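Chitosanase (Bacillus subtilis subsp. subtilis str. 168, PDB 7C6C) hydrolyses internal beta-(1->4) linkages between D-glucosamine units of partly acetylated chitosan and probably helps the bacterium resist invading fungi. Local coordinates at residues A[114-125]-A[140-149]. Numbering follows the deposited sequence. Where two conformers were deposited one is given.
Sequences NDHLYYQPAMKR and MYDTVIQHGD
Y141 reaches across from helix 134-147 as a knob into the hole formed by N114, Y119, A122 and M123. Y119 turns its ring edge onto one face of the Y141 ring, Y119 CD1 lying 3.6 Å from Y141 CE2, in a T-shaped pair whose planes stand 60° apart. At the rim of the same ring, N114 ND2 donates to Y141 OH over 2.9 Å, with the hydroxyl oxygen in the plane of the amide. With CG anti to the backbone N (chi1 -171°), the Y141 ring extends along helix 104-128 far enough to meet that amide. Its hydroxyl also hydrogen-bonds to E12 of helix 5-20, giving the buried oxygen two partners.

Next to this knob A122 CB sits 3.7 Å from Y141 CA, and V144 CG1 packs against Y118 O at 3.4 Å. At the far end, D149, just past G148 with its positive phi, takes R125 NE on the syn lone pair of OD1 at 3.1 Å, a salt bridge with the two flat groups turned steeply against each other.

The two segments' axes approach to 8.6 Å at 134° between their N-to-C directions, a crossed pair nearer antiparallel than parallel in the buried, mainly helical core of this family 46 chitosanase. The side chain of I145 comes to about 4 Å from that of E19, the predicted proton donor, so this helix pair borders the probable active site.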
loop_
_atom_site.group_PDB
_atom_site.type_symbol
_atom_site.label_atom_id
_atom_site.label_comp_id
_atom_site.label_asym_id
_atom_site.label_seq_id
_atom_site.Cartn_x
_atom_site.Cartn_y
_atom_site.Cartn_z
ATOM N N ASN A 114 -5.089 8.539 0.543
ATOM C CA ASN A 114 -5.130 7.084 0.648
ATOM C C ASN A 114 -6.482 6.539 0.221
ATOM O O ASN A 114 -6.560 5.517 -0.472
ATOM C CB ASN A 114 -4.827 6.651 2.077
ATOM C CG ASN A 114 -4.929 5.155 2.241
ATOM O OD1 ASN A 114 -4.083 4.418 1.736
ATOM N ND2 ASN A 114 -5.977 4.690 2.918
ATOM N N ASP A 115 -7.561 7.202 0.635
ATOM C CA ASP A 115 -8.890 6.718 0.284
ATOM C C ASP A 115 -9.101 6.776 -1.223
ATOM O O ASP A 115 -9.618 5.828 -1.833
ATOM C CB ASP A 115 -9.938 7.553 1.018
ATOM C CG ASP A 115 -11.339 7.051 0.793
ATOM O OD1 ASP A 115 -11.627 5.906 1.195
ATOM O OD2 ASP A 115 -12.152 7.801 0.217
ATOM N N HIS A 116 -8.685 7.878 -1.842
ATOM C CA HIS A 116 -8.949 8.098 -3.256
ATOM C C HIS A 116 -8.044 7.252 -4.144
ATOM O O HIS A 116 -8.493 6.745 -5.178
ATOM C CB HIS A 116 -8.759 9.581 -3.568
ATOM C CG HIS A 116 -9.018 9.939 -4.996
ATOM N ND1 HIS A 116 -10.258 9.809 -5.586
ATOM C CD2 HIS A 116 -8.195 10.427 -5.954
ATOM C CE1 HIS A 116 -10.187 10.206 -6.844
ATOM N NE2 HIS A 116 -8.945 10.580 -7.095
ATOM N N LEU A 117 -6.774 7.093 -3.767
ATOM C CA LEU A 117 -5.820 6.399 -4.625
ATOM C C LEU A 117 -5.739 4.906 -4.356
ATOM O O LEU A 117 -5.407 4.142 -5.267
ATOM C CB LEU A 117 -4.414 6.978 -4.448
ATOM C CG LEU A 117 -4.181 8.425 -4.891
ATOM C CD1 LEU A 117 -2.693 8.723 -4.882
ATOM C CD2 LEU A 117 -4.771 8.697 -6.265
ATOM N N TYR A 118 -6.005 4.462 -3.130
ATOM C CA TYR A 118 -5.734 3.078 -2.758
ATOM C C TYR A 118 -6.975 2.342 -2.266
ATOM O O TYR A 118 -7.345 1.323 -2.852
ATOM C CB TYR A 118 -4.566 2.982 -1.758
ATOM C CG TYR A 118 -3.386 3.879 -2.089
ATOM C CD1 TYR A 118 -2.743 3.804 -3.324
ATOM C CD2 TYR A 118 -2.922 4.810 -1.171
ATOM C CE1 TYR A 118 -1.668 4.640 -3.628
ATOM C CE2 TYR A 118 -1.858 5.644 -1.469
ATOM C CZ TYR A 118 -1.233 5.555 -2.690
ATOM O OH TYR A 118 -0.173 6.388 -2.955
ATOM N N TYR A 119 -7.640 2.823 -1.214
ATOM C CA TYR A 119 -8.742 2.042 -0.663
ATOM C C TYR A 119 -9.893 1.905 -1.651
ATOM O O TYR A 119 -10.350 0.789 -1.922
ATOM C CB TYR A 119 -9.238 2.623 0.653
ATOM C CG TYR A 119 -10.381 1.818 1.227
ATOM C CD1 TYR A 119 -10.188 0.506 1.653
ATOM C CD2 TYR A 119 -11.659 2.352 1.318
ATOM C CE1 TYR A 119 -11.234 -0.241 2.164
ATOM C CE2 TYR A 119 -12.715 1.609 1.834
ATOM C CZ TYR A 119 -12.491 0.314 2.258
ATOM O OH TYR A 119 -13.519 -0.438 2.772
ATOM N N GLN A 120 -10.401 3.024 -2.178
ATOM C CA GLN A 120 -11.533 2.923 -3.099
ATOM C C GLN A 120 -11.187 2.143 -4.358
ATOM O O GLN A 120 -11.980 1.272 -4.754
ATOM C CB GLN A 120 -12.153 4.295 -3.390
ATOM C CG GLN A 120 -12.697 5.017 -2.167
ATOM C CD GLN A 120 -13.813 4.267 -1.472
ATOM O OE1 GLN A 120 -14.523 3.471 -2.084
ATOM N NE2 GLN A 120 -13.979 4.530 -0.182
ATOM N N PRO A 121 -10.047 2.370 -5.019
ATOM C CA PRO A 121 -9.712 1.511 -6.164
ATOM C C PRO A 121 -9.574 0.043 -5.800
ATOM O O PRO A 121 -9.984 -0.826 -6.580
ATOM C CB PRO A 121 -8.409 2.128 -6.687
ATOM C CG PRO A 121 -8.529 3.573 -6.310
ATOM C CD PRO A 121 -9.158 3.546 -4.949
ATOM N N ALA A 122 -9.027 -0.269 -4.622
ATOM C CA ALA A 122 -8.942 -1.666 -4.209
ATOM C C ALA A 122 -10.324 -2.281 -4.051
ATOM O O ALA A 122 -10.548 -3.428 -4.456
ATOM C CB ALA A 122 -8.153 -1.794 -2.907
ATOM N N MET A 123 -11.261 -1.545 -3.446
ATOM C CA MET A 123 -12.606 -2.088 -3.264
ATOM C C MET A 123 -13.350 -2.200 -4.590
ATOM O O MET A 123 -14.140 -3.135 -4.777
ATOM C CB MET A 123 -13.406 -1.257 -2.256
ATOM C CG MET A 123 -12.834 -1.230 -0.838
ATOM S SD MET A 123 -12.511 -2.856 -0.105
ATOM C CE MET A 123 -10.746 -3.026 -0.377
ATOM N N LYS A 124 -13.108 -1.266 -5.515
ATOM C CA LYS A 124 -13.762 -1.319 -6.818
ATOM C C LYS A 124 -13.282 -2.519 -7.622
ATOM O O LYS A 124 -14.090 -3.249 -8.207
ATOM C CB LYS A 124 -13.515 -0.019 -7.584
ATOM C CG LYS A 124 -14.139 -0.005 -8.971
ATOM C CD LYS A 124 -13.840 1.284 -9.720
ATOM C CE LYS A 124 -14.686 1.397 -10.978
ATOM N NZ LYS A 124 -14.278 2.556 -11.812
ATOM N N ARG A 125 -11.966 -2.739 -7.674
ATOM C CA ARG A 125 -11.460 -3.899 -8.399
ATOM C C ARG A 125 -11.857 -5.201 -7.713
ATOM O O ARG A 125 -12.092 -6.210 -8.390
ATOM C CB ARG A 125 -9.945 -3.803 -8.595
ATOM C CG ARG A 125 -9.503 -2.647 -9.497
ATOM C CD ARG A 125 -8.243 -2.993 -10.286
ATOM N NE ARG A 125 -7.684 -1.848 -11.011
ATOM C CZ ARG A 125 -8.019 -1.507 -12.250
ATOM N NH1 ARG A 125 -8.926 -2.211 -12.914
ATOM N NH2 ARG A 125 -7.450 -0.457 -12.824
ATOM N N MET A 140 -6.216 -7.226 -1.398
ATOM C CA MET A 140 -6.224 -6.267 -2.503
ATOM C C MET A 140 -5.776 -4.887 -2.041
ATOM O O MET A 140 -5.006 -4.211 -2.735
ATOM C CB MET A 140 -7.618 -6.169 -3.135
ATOM C CG MET A 140 -8.165 -7.459 -3.732
ATOM S SD MET A 140 -7.120 -8.259 -4.968
ATOM C CE MET A 140 -6.556 -9.678 -4.025
ATOM N N TYR A 141 -6.257 -4.458 -0.872
ATOM C CA TYR A 141 -5.907 -3.151 -0.325
ATOM C C TYR A 141 -4.401 -3.046 -0.094
ATOM O O TYR A 141 -3.759 -2.074 -0.512
ATOM C CB TYR A 141 -6.694 -2.985 0.978
ATOM C CG TYR A 141 -6.706 -1.643 1.679
ATOM C CD1 TYR A 141 -6.195 -0.487 1.098
ATOM C CD2 TYR A 141 -7.258 -1.542 2.952
ATOM C CE1 TYR A 141 -6.234 0.728 1.772
ATOM C CE2 TYR A 141 -7.301 -0.349 3.627
ATOM C CZ TYR A 141 -6.787 0.784 3.035
ATOM O OH TYR A 141 -6.837 1.988 3.701
ATOM N N ASP A 142 -3.812 -4.054 0.555
ATOM C CA ASP A 142 -2.369 -4.041 0.769
ATOM C C ASP A 142 -1.620 -4.057 -0.557
ATOM O O ASP A 142 -0.590 -3.386 -0.710
ATOM C CB ASP A 142 -1.946 -5.239 1.613
ATOM C CG ASP A 142 -0.478 -5.196 1.950
ATOM O OD1 ASP A 142 -0.090 -4.304 2.729
ATOM O OD2 ASP A 142 0.288 -6.026 1.416
ATOM N N THR A 143 -2.127 -4.818 -1.531
ATOM C CA THR A 143 -1.441 -4.945 -2.811
ATOM C C THR A 143 -1.374 -3.609 -3.537
ATOM O O THR A 143 -0.320 -3.231 -4.059
ATOM C CB THR A 143 -2.135 -5.994 -3.684
ATOM O OG1 THR A 143 -2.096 -7.263 -3.025
ATOM C CG2 THR A 143 -1.434 -6.129 -5.033
ATOM N N VAL A 144 -2.487 -2.874 -3.586
ATOM C CA VAL A 144 -2.452 -1.619 -4.332
ATOM C C VAL A 144 -1.529 -0.611 -3.660
ATOM O O VAL A 144 -0.879 0.192 -4.337
ATOM C CB VAL A 144 -3.870 -1.074 -4.610
ATOM C CG1 VAL A 144 -4.494 -0.476 -3.363
ATOM C CG2 VAL A 144 -3.836 -0.036 -5.729
ATOM N N ILE A 145 -1.428 -0.654 -2.331
ATOM C CA ILE A 145 -0.540 0.267 -1.633
ATOM C C ILE A 145 0.908 0.021 -2.029
ATOM O O ILE A 145 1.671 0.969 -2.251
ATOM C CB ILE A 145 -0.765 0.190 -0.111
ATOM C CG1 ILE A 145 -2.080 0.882 0.258
ATOM C CG2 ILE A 145 0.409 0.811 0.635
ATOM C CD1 ILE A 145 -2.530 0.623 1.657
ATOM N N GLN A 146 1.311 -1.247 -2.140
ATOM C CA GLN A 146 2.698 -1.528 -2.493
ATOM C C GLN A 146 2.939 -1.430 -3.998
ATOM O O GLN A 146 3.953 -0.871 -4.432
ATOM C CB GLN A 146 3.125 -2.900 -1.973
ATOM C CG GLN A 146 4.555 -3.240 -2.363
ATOM C CD GLN A 146 5.077 -4.514 -1.718
ATOM O OE1 GLN A 146 4.336 -5.477 -1.513
ATOM N NE2 GLN A 146 6.373 -4.538 -1.432
ATOM N N HIS A 147 2.026 -1.963 -4.808
ATOM C CA HIS A 147 2.270 -2.126 -6.236
ATOM C C HIS A 147 1.760 -0.968 -7.080
ATOM O O HIS A 147 2.173 -0.835 -8.238
ATOM C CB HIS A 147 1.626 -3.428 -6.721
ATOM C CG HIS A 147 2.225 -4.656 -6.114
ATOM N ND1 HIS A 147 3.091 -5.484 -6.801
ATOM C CD2 HIS A 147 2.080 -5.197 -4.882
ATOM C CE1 HIS A 147 3.449 -6.483 -6.013
ATOM N NE2 HIS A 147 2.851 -6.333 -4.842
ATOM N N GLY A 148 0.878 -0.136 -6.537
ATOM C CA GLY A 148 0.256 0.925 -7.300
ATOM C C GLY A 148 -0.865 0.419 -8.189
ATOM O O GLY A 148 -1.011 -0.775 -8.446
ATOM N N ASP A 149 -1.665 1.365 -8.687
ATOM C CA ASP A 149 -2.778 1.073 -9.589
ATOM C C ASP A 149 -2.492 1.542 -11.016
ATOM O O ASP A 149 -3.387 2.006 -11.722
ATOM C CB ASP A 149 -4.078 1.683 -9.066
ATOM C CG ASP A 149 -5.322 1.094 -9.723
ATOM O OD1 ASP A 149 -5.267 -0.044 -10.233
ATOM O OD2 ASP A 149 -6.366 1.781 -9.729
HETATM O O HOH W 1 -5.393 1.106 -13.389
#